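PDB 2E9Y: carbamate kinase from Aeropyrum pernix, which probably acts as a carbamate kinase, transferring a phosphoryl group between ATP and carbamate. Local coordinates for residues D177-A182 / T225-D230; E280-F285 / K291-G296; D41-G46 / S186-A191; V50-N55 / S221-Q226; G196-E201 / A212-D217. All coordinates share one frame; numbering follows the deposited sequence.

Contact 1: D177-A182 / T225-D230; sequences DLIAEA and TQLNAD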
# COMPACT_ATOMS: atom_id res chain seq x y z
N ASP A 177 9.45 -13.66 -5.17
CA ASP A 177 10.47 -13.13 -6.08
C ASP A 177 10.69 -11.62 -5.95
O ASP A 177 11.83 -11.16 -6.00
CB ASP A 177 10.14 -13.48 -7.54
CG ASP A 177 10.34 -14.96 -7.84
OD1 ASP A 177 10.99 -15.66 -7.03
OD2 ASP A 177 9.85 -15.43 -8.89
N LEU A 178 9.61 -10.85 -5.79
CA LEU A 178 9.76 -9.40 -5.64
C LEU A 178 10.47 -9.09 -4.33
O LEU A 178 11.26 -8.16 -4.24
CB LEU A 178 8.40 -8.70 -5.66
CG LEU A 178 7.71 -8.64 -7.02
CD1 LEU A 178 6.33 -8.00 -6.86
CD2 LEU A 178 8.56 -7.83 -8.00
N ILE A 179 10.18 -9.89 -3.30
CA ILE A 179 10.81 -9.68 -2.01
C ILE A 179 12.30 -10.00 -2.13
O ILE A 179 13.14 -9.26 -1.60
CB ILE A 179 10.16 -10.57 -0.94
CG1 ILE A 179 8.69 -10.14 -0.75
CG2 ILE A 179 10.91 -10.44 0.38
CD1 ILE A 179 7.88 -11.05 0.16
N ALA A 180 12.63 -11.08 -2.83
CA ALA A 180 14.03 -11.46 -3.00
C ALA A 180 14.79 -10.40 -3.78
O ALA A 180 15.93 -10.05 -3.44
CB ALA A 180 14.12 -12.80 -3.72
N GLU A 181 14.17 -9.87 -4.83
CA GLU A 181 14.80 -8.83 -5.64
C GLU A 181 15.04 -7.58 -4.80
O GLU A 181 16.10 -6.96 -4.89
CB GLU A 181 13.91 -8.50 -6.84
CG GLU A 181 13.90 -9.58 -7.91
CD GLU A 181 12.75 -9.45 -8.88
OE1 GLU A 181 12.24 -8.32 -9.05
OE2 GLU A 181 12.35 -10.47 -9.47
N ALA A 182 14.06 -7.22 -3.99
CA ALA A 182 14.18 -6.04 -3.14
C ALA A 182 15.32 -6.23 -2.15
O ALA A 182 16.07 -5.29 -1.88
CB ALA A 182 12.88 -5.80 -2.38
N THR A 225 11.79 -19.64 4.77
CA THR A 225 12.11 -20.90 4.11
C THR A 225 12.22 -20.73 2.60
O THR A 225 13.15 -21.24 1.98
CB THR A 225 11.05 -21.97 4.43
OG1 THR A 225 11.12 -22.31 5.82
CG2 THR A 225 11.27 -23.22 3.59
N GLN A 226 11.28 -19.99 2.00
CA GLN A 226 11.29 -19.81 0.55
C GLN A 226 12.42 -18.86 0.07
O GLN A 226 12.83 -18.89 -1.09
CB GLN A 226 9.92 -19.29 0.11
CG GLN A 226 8.80 -20.29 0.38
CD GLN A 226 7.57 -19.94 -0.44
OE1 GLN A 226 7.08 -18.82 -0.45
NE2 GLN A 226 7.01 -20.99 -1.08
N LEU A 227 12.88 -17.99 0.99
CA LEU A 227 13.98 -17.08 0.63
C LEU A 227 15.35 -17.72 0.91
O LEU A 227 16.40 -17.13 0.70
CB LEU A 227 13.87 -15.80 1.48
CG LEU A 227 12.75 -14.85 1.05
CD1 LEU A 227 12.74 -13.58 1.92
CD2 LEU A 227 12.88 -14.39 -0.40
N ASN A 228 15.31 -18.94 1.47
CA ASN A 228 16.56 -19.55 1.93
C ASN A 228 17.29 -18.64 2.93
O ASN A 228 18.50 -18.45 2.85
CB ASN A 228 17.46 -19.80 0.71
CG ASN A 228 16.79 -20.75 -0.25
OD1 ASN A 228 16.88 -20.61 -1.46
ND2 ASN A 228 16.17 -21.80 0.32
N ALA A 229 16.53 -18.06 3.85
CA ALA A 229 17.08 -17.16 4.85
C ALA A 229 18.00 -17.93 5.79
O ALA A 229 17.82 -19.13 6.00
CB ALA A 229 15.96 -16.48 5.64
N ASP A 230 18.97 -17.22 6.36
CA ASP A 230 19.91 -17.84 7.29
C ASP A 230 19.30 -17.93 8.69
O ASP A 230 19.74 -18.74 9.51
CB ASP A 230 21.20 -17.02 7.34
CG ASP A 230 21.91 -16.96 6.00
OD1 ASP A 230 22.43 -18.01 5.56
OD2 ASP A 230 21.94 -15.88 5.38
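Leu227 lies in the Schellman motif that ends helix 216-226, and it packs against Ile179 and Ala180 of helix 176-185. The contact is apolar and small, burying 104 Å² in all. The two methyl branches of Leu227 divide the work. CD1 of Leu227 meets CG2 of Ile179 at 3.9 Å. CD2 of Leu227 sits on CB of Ala180, also at 3.9 Å, so the forked end spans two successive residues of the helix. The side chains of Ile179 and Leu227 cross at about a right angle. Leu227 reaches across because its CG is anti to the carbonyl carbon (chi1 -74°) and the chain then runs on extended (chi2 -178°). On Ile179 the touching methyl CG2 is the branch anti to the backbone N.

The motif behind Leu227 fixes where it starts. Asn228 takes a positive phi of 56°, and its N bonds to Thr225 O at 3.2 Å. Ala229 N probably bonds to Ala224 O. Gln226 ties the same turn to the sheet side: its OE1 is bonded to Ile173 N, and its O to Arg176 NE at the first residue of the partner helix.

Ile179 also rests on Val113 and Ser115 of strand 112-119 and on Ile173 of strand 170-173. Asp177, Leu178 and Glu181 of helix 176-185 pack on the second subunit, against its Leu109, Lys94 and Glu185.

Contact 2: E280-F285 / K291-G296; sequences EAAISF and KPAVIG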
# COMPACT_ATOMS: atom_id res chain seq x y z
N GLU A 280 5.08 -22.65 16.68
CA GLU A 280 4.80 -23.47 15.51
C GLU A 280 5.65 -22.98 14.33
O GLU A 280 6.24 -23.78 13.60
CB GLU A 280 3.32 -23.39 15.13
CG GLU A 280 2.91 -24.40 14.07
CD GLU A 280 1.51 -24.15 13.53
OE1 GLU A 280 0.60 -23.85 14.33
OE2 GLU A 280 1.32 -24.27 12.30
N ALA A 281 5.70 -21.66 14.16
CA ALA A 281 6.46 -21.04 13.09
C ALA A 281 7.95 -21.36 13.21
O ALA A 281 8.59 -21.73 12.22
CB ALA A 281 6.26 -19.52 13.12
N ALA A 282 8.49 -21.22 14.41
CA ALA A 282 9.90 -21.49 14.65
C ALA A 282 10.23 -22.95 14.33
O ALA A 282 11.22 -23.24 13.65
CB ALA A 282 10.26 -21.18 16.10
N ILE A 283 9.39 -23.86 14.81
CA ILE A 283 9.60 -25.29 14.57
C ILE A 283 9.57 -25.60 13.07
O ILE A 283 10.43 -26.32 12.56
CB ILE A 283 8.52 -26.15 15.26
CG1 ILE A 283 8.69 -26.07 16.78
CG2 ILE A 283 8.60 -27.58 14.78
CD1 ILE A 283 7.57 -26.72 17.57
N SER A 284 8.59 -25.04 12.37
CA SER A 284 8.47 -25.27 10.93
C SER A 284 9.73 -24.85 10.18
O SER A 284 10.19 -25.54 9.27
CB SER A 284 7.26 -24.52 10.37
OG SER A 284 7.13 -24.71 8.98
N PHE A 285 10.29 -23.71 10.57
CA PHE A 285 11.50 -23.20 9.92
C PHE A 285 12.64 -24.19 10.11
O PHE A 285 13.34 -24.54 9.16
CB PHE A 285 11.89 -21.85 10.50
CG PHE A 285 13.10 -21.24 9.85
CD1 PHE A 285 13.04 -20.76 8.54
CD2 PHE A 285 14.32 -21.18 10.52
CE1 PHE A 285 14.16 -20.22 7.92
CE2 PHE A 285 15.45 -20.64 9.91
CZ PHE A 285 15.37 -20.17 8.61
N LYS A 291 17.95 -24.90 9.77
CA LYS A 291 18.66 -23.79 10.39
C LYS A 291 17.93 -23.35 11.66
O LYS A 291 16.73 -23.58 11.81
CB LYS A 291 18.77 -22.61 9.42
CG LYS A 291 19.68 -22.87 8.23
CD LYS A 291 19.68 -21.70 7.26
CE LYS A 291 20.79 -21.82 6.23
NZ LYS A 291 20.69 -23.06 5.42
N PRO A 292 18.65 -22.72 12.60
CA PRO A 292 18.03 -22.27 13.85
C PRO A 292 17.05 -21.11 13.67
O PRO A 292 17.15 -20.33 12.72
CB PRO A 292 19.22 -21.86 14.71
CG PRO A 292 20.35 -22.68 14.17
CD PRO A 292 20.12 -22.63 12.69
N ALA A 293 16.10 -21.02 14.59
CA ALA A 293 15.12 -19.94 14.59
C ALA A 293 15.18 -19.42 16.02
O ALA A 293 15.50 -20.17 16.94
CB ALA A 293 13.73 -20.48 14.28
N VAL A 294 14.89 -18.14 16.21
CA VAL A 294 14.93 -17.60 17.56
C VAL A 294 13.72 -16.72 17.86
O VAL A 294 13.24 -15.98 17.00
CB VAL A 294 16.24 -16.80 17.79
CG1 VAL A 294 16.34 -15.65 16.80
CG2 VAL A 294 16.30 -16.31 19.23
N ILE A 295 13.21 -16.84 19.09
CA ILE A 295 12.07 -16.06 19.54
C ILE A 295 12.51 -15.24 20.74
O ILE A 295 12.97 -15.80 21.74
CB ILE A 295 10.90 -16.97 19.95
CG1 ILE A 295 10.42 -17.79 18.74
CG2 ILE A 295 9.75 -16.13 20.51
CD1 ILE A 295 9.42 -18.88 19.09
N GLY A 296 12.41 -13.92 20.63
CA GLY A 296 12.83 -13.08 21.73
C GLY A 296 12.13 -11.74 21.82
O GLY A 296 11.13 -11.50 21.14
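Ala282 and Phe285 of helix 275-289 cover the start of strand 293-297. The apolar part is methyl on methyl. Ala282 CB lies 4.0 Å from Ala293 CB and 3.9 Å from Ile295 CD1. Phe285 CD2 adds a 3.9 Å contact to Ala293 CB. The small alanines let helix and strand come close, with the axes of 280-285 and 293-296 only 8.1 Å apart.

The second kind is ring against carbonyl. The Phe285 ring turns its edge to Pro292 O, with CE2 3.3 Å away. Lys291 O is met obliquely by Phe285 CD2 at 3.6 Å. This oxygen is buried with no hydrogen-bond partner in the model. CG of Phe285 is anti to the backbone N (chi1 -178°), which carries the ring down past the strand entry. There it also packs on Ser221, Ala224 and Thr225 of helix 216-226. With an alanine here, the strand entry and helix 216-226 would probably lose their shared packing surface, leaving a gap beside Ala293.

The same two axes run nearly antiparallel, at 162°. Helix 275-289 leads into strand 293-297, which pairs parallel with strand 231-236. A helix packed on the sheet it feeds is typical of alpha/beta folds.

Contact 3: D41-G46 / S186-A191; sequences DVLADG and SPAVVA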
# COMPACT_ATOMS: atom_id res chain seq x y z
N ASP A 41 20.33 -0.93 14.57
CA ASP A 41 21.44 -1.55 15.28
C ASP A 41 21.76 -2.88 14.62
O ASP A 41 22.92 -3.19 14.33
CB ASP A 41 21.10 -1.77 16.76
CG ASP A 41 20.94 -0.46 17.52
OD1 ASP A 41 21.59 0.53 17.14
OD2 ASP A 41 20.17 -0.43 18.51
N VAL A 42 20.72 -3.66 14.36
CA VAL A 42 20.87 -4.97 13.73
C VAL A 42 21.57 -4.87 12.37
O VAL A 42 22.43 -5.68 12.05
CB VAL A 42 19.50 -5.65 13.55
CG1 VAL A 42 19.63 -6.89 12.69
CG2 VAL A 42 18.93 -6.01 14.92
N LEU A 43 21.18 -3.87 11.58
CA LEU A 43 21.79 -3.66 10.27
C LEU A 43 23.26 -3.26 10.45
O LEU A 43 24.11 -3.58 9.62
CB LEU A 43 21.06 -2.56 9.50
CG LEU A 43 19.79 -2.95 8.72
CD1 LEU A 43 18.82 -3.68 9.62
CD2 LEU A 43 19.16 -1.69 8.15
N ALA A 44 23.54 -2.56 11.54
CA ALA A 44 24.90 -2.13 11.83
C ALA A 44 25.77 -3.36 12.07
O ALA A 44 26.95 -3.37 11.70
CB ALA A 44 24.91 -1.23 13.06
N ASP A 45 25.19 -4.39 12.67
CA ASP A 45 25.94 -5.62 12.94
C ASP A 45 26.18 -6.47 11.70
O ASP A 45 26.72 -7.57 11.80
CB ASP A 45 25.24 -6.45 14.02
CG ASP A 45 25.21 -5.74 15.37
OD1 ASP A 45 26.20 -5.06 15.70
OD2 ASP A 45 24.20 -5.87 16.10
N GLY A 46 25.78 -5.96 10.54
CA GLY A 46 26.01 -6.68 9.29
C GLY A 46 24.89 -7.50 8.68
O GLY A 46 25.06 -8.07 7.60
N SER A 186 18.50 -3.85 -1.25
CA SER A 186 18.53 -3.13 0.02
C SER A 186 18.66 -4.05 1.22
O SER A 186 18.09 -5.15 1.24
CB SER A 186 17.28 -2.27 0.18
OG SER A 186 17.28 -1.60 1.43
N PRO A 187 19.40 -3.62 2.25
CA PRO A 187 19.62 -4.38 3.49
C PRO A 187 18.40 -4.42 4.40
O PRO A 187 18.36 -5.18 5.37
CB PRO A 187 20.81 -3.67 4.13
CG PRO A 187 20.57 -2.24 3.73
CD PRO A 187 20.20 -2.38 2.27
N ALA A 188 17.41 -3.59 4.10
CA ALA A 188 16.18 -3.53 4.88
C ALA A 188 14.98 -3.46 3.93
O ALA A 188 14.84 -2.51 3.17
CB ALA A 188 16.18 -2.32 5.80
N VAL A 189 14.14 -4.49 3.99
CA VAL A 189 12.96 -4.58 3.14
C VAL A 189 11.75 -4.89 4.02
O VAL A 189 11.82 -5.78 4.87
CB VAL A 189 13.10 -5.72 2.10
CG1 VAL A 189 11.80 -5.90 1.32
CG2 VAL A 189 14.26 -5.43 1.15
N VAL A 190 10.65 -4.17 3.83
CA VAL A 190 9.44 -4.40 4.60
C VAL A 190 8.48 -5.18 3.71
O VAL A 190 8.22 -4.78 2.57
CB VAL A 190 8.76 -3.08 5.03
CG1 VAL A 190 7.44 -3.37 5.75
CG2 VAL A 190 9.69 -2.30 5.95
N ALA A 191 7.97 -6.31 4.20
CA ALA A 191 7.07 -7.11 3.39
C ALA A 191 6.15 -7.99 4.22
O ALA A 191 6.27 -8.06 5.45
CB ALA A 191 7.87 -7.98 2.41
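Leu43 CD2 meets Ala188 CB at 3.8 Å, and this methyl pair is the heart of the contact. Leu43 CG lies further off, 4.3 Å from Pro187 O, over the residue just before the strand. The Leu43 branch is set by a CG anti to the carbonyl carbon (chi1 -84°) and a bent second torsion (chi2 52°), which bring CD2 round to the alanine. The buried area is modest, 97 Å².

The next shell holds both ends in place. Helix 25-44 closes just beyond Leu43 in a Schellman motif, with Gly46 N bonded to Leu43 O at 3.0 Å. Gly46 has phi 99°, and a CB at these angles would press on the carbonyl O of Asp45. On the strand side, Pro187 O is bonded to Ser49 OG. Ser186 OG is bonded to Leu109 O. Asp41 forms a salt bridge with Arg104, and Asp45 with Arg302, so the helix end is also tied down by charge.

Helix 78-103 fills in beside the pair, with Leu101 on Leu43 and Leu97 on Ala188. Strand 188-191 runs parallel between strands 48-52 and 112-119. Its Val189 and Ala191 pack instead on helix 176-185, through Ala182 and Ile179. Helix 25-44 thus covers one face of the central sheet and helix 176-185 the other, the helix-sheet-helix layering of an alpha/beta fold.

Contact 4: V50-N55 / S221-Q226; sequences VITHGN and SLLATQ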
# COMPACT_ATOMS: atom_id res chain seq x y z
N VAL A 50 14.53 -8.81 6.01
CA VAL A 50 13.21 -8.70 5.40
C VAL A 50 12.38 -8.61 6.67
O VAL A 50 12.30 -9.57 7.45
CB VAL A 50 12.82 -9.95 4.60
CG1 VAL A 50 11.38 -9.82 4.13
CG2 VAL A 50 13.74 -10.11 3.40
N ILE A 51 11.79 -7.44 6.88
CA ILE A 51 11.00 -7.17 8.07
C ILE A 51 9.50 -7.32 7.82
O ILE A 51 8.95 -6.69 6.93
CB ILE A 51 11.26 -5.72 8.54
CG1 ILE A 51 12.76 -5.51 8.75
CG2 ILE A 51 10.46 -5.43 9.81
CD1 ILE A 51 13.16 -4.07 8.93
N THR A 52 8.86 -8.18 8.60
CA THR A 52 7.42 -8.38 8.47
C THR A 52 6.77 -7.83 9.73
O THR A 52 7.46 -7.47 10.69
CB THR A 52 7.06 -9.87 8.33
OG1 THR A 52 7.34 -10.54 9.56
CG2 THR A 52 7.86 -10.51 7.21
N HIS A 53 5.44 -7.77 9.74
CA HIS A 53 4.72 -7.23 10.89
C HIS A 53 3.26 -7.66 10.86
O HIS A 53 2.77 -8.13 9.84
CB HIS A 53 4.79 -5.71 10.87
CG HIS A 53 4.18 -5.09 9.64
ND1 HIS A 53 2.82 -4.88 9.51
CD2 HIS A 53 4.75 -4.65 8.50
CE1 HIS A 53 2.58 -4.32 8.33
NE2 HIS A 53 3.74 -4.17 7.70
N GLY A 54 2.58 -7.48 11.99
CA GLY A 54 1.17 -7.82 12.06
C GLY A 54 0.34 -6.60 11.69
O GLY A 54 0.89 -5.55 11.36
N ASN A 55 -0.99 -6.72 11.75
CA ASN A 55 -1.85 -5.59 11.40
C ASN A 55 -3.20 -5.67 12.12
O ASN A 55 -4.18 -5.07 11.69
CB ASN A 55 -2.09 -5.56 9.89
CG ASN A 55 -2.99 -6.70 9.42
OD1 ASN A 55 -3.22 -7.66 10.16
ND2 ASN A 55 -3.50 -6.60 8.20
N SER A 221 7.55 -17.42 8.66
CA SER A 221 8.36 -18.64 8.69
C SER A 221 8.44 -19.20 7.27
O SER A 221 9.52 -19.55 6.78
CB SER A 221 7.72 -19.68 9.62
OG SER A 221 8.53 -20.84 9.72
N LEU A 222 7.30 -19.28 6.60
CA LEU A 222 7.26 -19.78 5.24
C LEU A 222 8.12 -18.91 4.33
O LEU A 222 8.83 -19.42 3.46
CB LEU A 222 5.81 -19.81 4.72
CG LEU A 222 5.62 -20.26 3.27
CD1 LEU A 222 6.17 -21.66 3.07
CD2 LEU A 222 4.13 -20.21 2.94
N LEU A 223 8.05 -17.59 4.51
CA LEU A 223 8.85 -16.68 3.69
C LEU A 223 10.34 -16.94 3.89
O LEU A 223 11.11 -16.97 2.93
CB LEU A 223 8.56 -15.21 4.05
CG LEU A 223 9.36 -14.17 3.26
CD1 LEU A 223 9.08 -14.31 1.77
CD2 LEU A 223 9.00 -12.76 3.73
N ALA A 224 10.75 -17.11 5.15
CA ALA A 224 12.15 -17.36 5.47
C ALA A 224 12.63 -18.62 4.76
O ALA A 224 13.73 -18.66 4.21
CB ALA A 224 12.32 -17.51 6.99
N THR A 225 11.79 -19.64 4.77
CA THR A 225 12.11 -20.90 4.11
C THR A 225 12.22 -20.73 2.60
O THR A 225 13.15 -21.24 1.98
CB THR A 225 11.05 -21.97 4.43
OG1 THR A 225 11.12 -22.31 5.82
CG2 THR A 225 11.27 -23.22 3.59
N GLN A 226 11.28 -19.99 2.00
CA GLN A 226 11.29 -19.81 0.55
C GLN A 226 12.42 -18.86 0.07
O GLN A 226 12.83 -18.89 -1.09
CB GLN A 226 9.92 -19.29 0.11
CG GLN A 226 8.80 -20.29 0.38
CD GLN A 226 7.57 -19.94 -0.44
OE1 GLN A 226 7.08 -18.82 -0.45
NE2 GLN A 226 7.01 -20.99 -1.08
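Val50 to Thr52 run as a strand, with helix 216-226 lying over Val50 and Thr52. The closest CA atoms are those of Val50 and Ala224, 8.7 Å apart, so only side chains bridge the gap. Because the strand alternates, Val50 and Thr52 point their CB atoms toward the helix and Ile51 points away.

Leu223 is the residue that comes down to meet them. Its CD2 touches Val50 CG1 at 3.8 Å and lies 4.3 Å from Thr52 CG2, so one methyl serves both. The Val50 and Leu223 side chains cross obliquely. Leu223 has CG anti to the backbone N (chi1 179°), which drops its fork toward the strand. On Val50 the touching branch, CG1, is likewise anti to the backbone N.

This is helix-on-sheet packing in the core of the amino acid kinase fold. Strand 48-52 lies between parallel strands 6-10 and 188-191, and Leu192 and Ile173 extend the apolar surface around Leu223. The hydroxyl of Thr52 is bonded to Ser220 OG, a polar link from the strand to the same helix.

Further along, His53 ND1 donates to Gly54 O at 2.8 Å. The bond is nearly straight, at 178°, and the oxygen lies in the plane of the imidazole, which holds the ring's rotation. The ring itself packs on Ile89 and Leu93 of helix 78-103. Asn55 stands at the N-cap position of helix 56-67, but its side chain does not cap the helix; ND2 is bonded instead to Thr85 OG1.

Contact 5: G196-E201 / A212-D217; sequences GVPVVE and AVVDKD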
# COMPACT_ATOMS: atom_id res chain seq x y z
N GLY A 196 0.14 -10.96 4.99
CA GLY A 196 -0.04 -11.03 3.54
C GLY A 196 -1.52 -10.99 3.13
O GLY A 196 -2.41 -11.30 3.91
N VAL A 197 -1.76 -10.59 1.87
CA VAL A 197 -3.09 -10.68 1.29
C VAL A 197 -3.38 -12.09 0.76
O VAL A 197 -2.74 -12.59 -0.16
CB VAL A 197 -3.15 -9.67 0.13
CG1 VAL A 197 -4.49 -9.74 -0.58
CG2 VAL A 197 -2.93 -8.27 0.67
N PRO A 198 -4.37 -12.80 1.36
CA PRO A 198 -4.70 -14.15 0.95
C PRO A 198 -5.36 -14.21 -0.40
O PRO A 198 -6.33 -13.53 -0.70
CB PRO A 198 -5.69 -14.74 1.93
CG PRO A 198 -5.82 -13.78 3.09
CD PRO A 198 -5.21 -12.42 2.49
N VAL A 199 -4.81 -15.11 -1.20
CA VAL A 199 -5.45 -15.46 -2.43
C VAL A 199 -5.50 -16.97 -2.57
O VAL A 199 -4.78 -17.71 -1.90
CB VAL A 199 -4.60 -14.87 -3.55
CG1 VAL A 199 -4.56 -13.35 -3.42
CG2 VAL A 199 -3.18 -15.41 -3.45
N VAL A 200 -6.45 -17.43 -3.40
CA VAL A 200 -6.54 -18.87 -3.70
C VAL A 200 -6.43 -19.08 -5.20
O VAL A 200 -6.74 -18.22 -6.01
CB VAL A 200 -7.91 -19.38 -3.21
CG1 VAL A 200 -8.00 -19.27 -1.68
CG2 VAL A 200 -9.03 -18.58 -3.83
N GLU A 201 -5.89 -20.26 -5.59
CA GLU A 201 -5.87 -20.56 -7.01
C GLU A 201 -7.21 -21.12 -7.48
O GLU A 201 -7.73 -22.09 -6.94
CB GLU A 201 -4.75 -21.57 -7.27
CG GLU A 201 -3.61 -21.45 -6.26
CD GLU A 201 -2.90 -22.78 -6.15
OE1 GLU A 201 -2.03 -23.05 -6.97
OE2 GLU A 201 -3.21 -23.53 -5.24
N ALA A 212 -10.01 -13.27 4.36
CA ALA A 212 -9.46 -14.10 5.41
C ALA A 212 -8.20 -13.42 5.90
O ALA A 212 -7.73 -12.46 5.29
CB ALA A 212 -9.13 -15.49 4.85
N VAL A 213 -7.65 -13.91 7.00
CA VAL A 213 -6.41 -13.37 7.52
C VAL A 213 -5.42 -14.52 7.61
O VAL A 213 -5.82 -15.69 7.69
CB VAL A 213 -6.59 -12.72 8.91
CG1 VAL A 213 -7.51 -11.51 8.79
CG2 VAL A 213 -7.14 -13.72 9.90
N VAL A 214 -4.14 -14.21 7.57
CA VAL A 214 -3.11 -15.23 7.66
C VAL A 214 -2.20 -14.85 8.82
O VAL A 214 -1.82 -13.69 8.96
CB VAL A 214 -2.29 -15.31 6.35
CG1 VAL A 214 -1.14 -16.29 6.50
CG2 VAL A 214 -3.21 -15.71 5.21
N ASP A 215 -1.88 -15.82 9.68
CA ASP A 215 -1.01 -15.57 10.82
C ASP A 215 0.33 -15.03 10.33
O ASP A 215 1.00 -15.65 9.49
CB ASP A 215 -0.78 -16.87 11.61
CG ASP A 215 0.00 -16.65 12.88
OD1 ASP A 215 1.25 -16.58 12.80
OD2 ASP A 215 -0.63 -16.52 13.95
N LYS A 216 0.73 -13.87 10.84
CA LYS A 216 1.97 -13.25 10.39
C LYS A 216 3.23 -14.05 10.73
O LYS A 216 4.23 -13.97 10.03
CB LYS A 216 2.10 -11.84 10.97
CG LYS A 216 2.20 -11.75 12.48
CD LYS A 216 3.64 -11.77 12.94
CE LYS A 216 3.76 -11.38 14.41
NZ LYS A 216 5.18 -11.32 14.84
N ASP A 217 3.18 -14.83 11.81
CA ASP A 217 4.34 -15.62 12.18
C ASP A 217 4.48 -16.85 11.30
O ASP A 217 5.57 -17.16 10.82
CB ASP A 217 4.26 -16.00 13.66
CG ASP A 217 4.37 -14.78 14.56
OD1 ASP A 217 5.33 -14.00 14.37
OD2 ASP A 217 3.51 -14.60 15.45
O HOH W 1 -3.52 -11.59 6.61
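A water molecule joins Gly196 and Val214 across the contact. It donates to Gly196 O at 2.9 Å and accepts from Val214 N, also at 2.9 Å. Two backbone groups of the two facing segments are satisfied in this way without meeting directly.

Beside the water, Pro198 carries the packing. Its CG comes to 3.2 Å from Ala212 O, a close approach of a ring C-H to a carbonyl oxygen. The same CG lies 4.1 Å from Ala212 CB and 3.9 Å from Val214 CG2. The corner of the proline ring is thus wedged between alternate residues of 212-217. On Val214 the methyl that touches is CG2, the branch anti to the carbonyl carbon, while CG1 is anti to the backbone N (chi1 175°). Val214 also rests on Val119 of strand 112-119, and Ala212 on Pro168. Gly196 has a positive phi of 102°, where a CB would press on the carbonyl O of the preceding residue.

Further along, the chain enters helix 216-226. Asp215 is its N-cap: OD1 of Asp215 accepts a weak bond from Asp217 N at 2.8 Å and a bond from Leu218 N. Asp217 OD2 forms a salt bridge with Lys278 of helix 275-289.

Strand 197-201 runs parallel to strand 112-119 and antiparallel to strand 207-209. Val197 also packs on Leu91 of the second subunit. The contact therefore joins a strand of the main sheet to the capped approach of a helix that packs on that same sheet.

Overall arrangement
From the N terminus, contact 3 opens first, at the end of helix 25-44, and contact 4 follows on strand 48-52. Contact 1 opens at helix 176-185, within the long loop of contact 4. Contact 3 closes next, on strand 188-191, so it crosses both contact 4 and contact 1. Contact 5 opens and closes between residues 196 and 217, inside the loops of contacts 1 and 4. These two then end together on helix 216-226, sharing Thr225 and Gln226. Contact 2 follows in series and closes a short loop. Helix 216-226 and the turn that ends it tie the main sheet to helix 176-185 and, through Phe285, to helix 275-289.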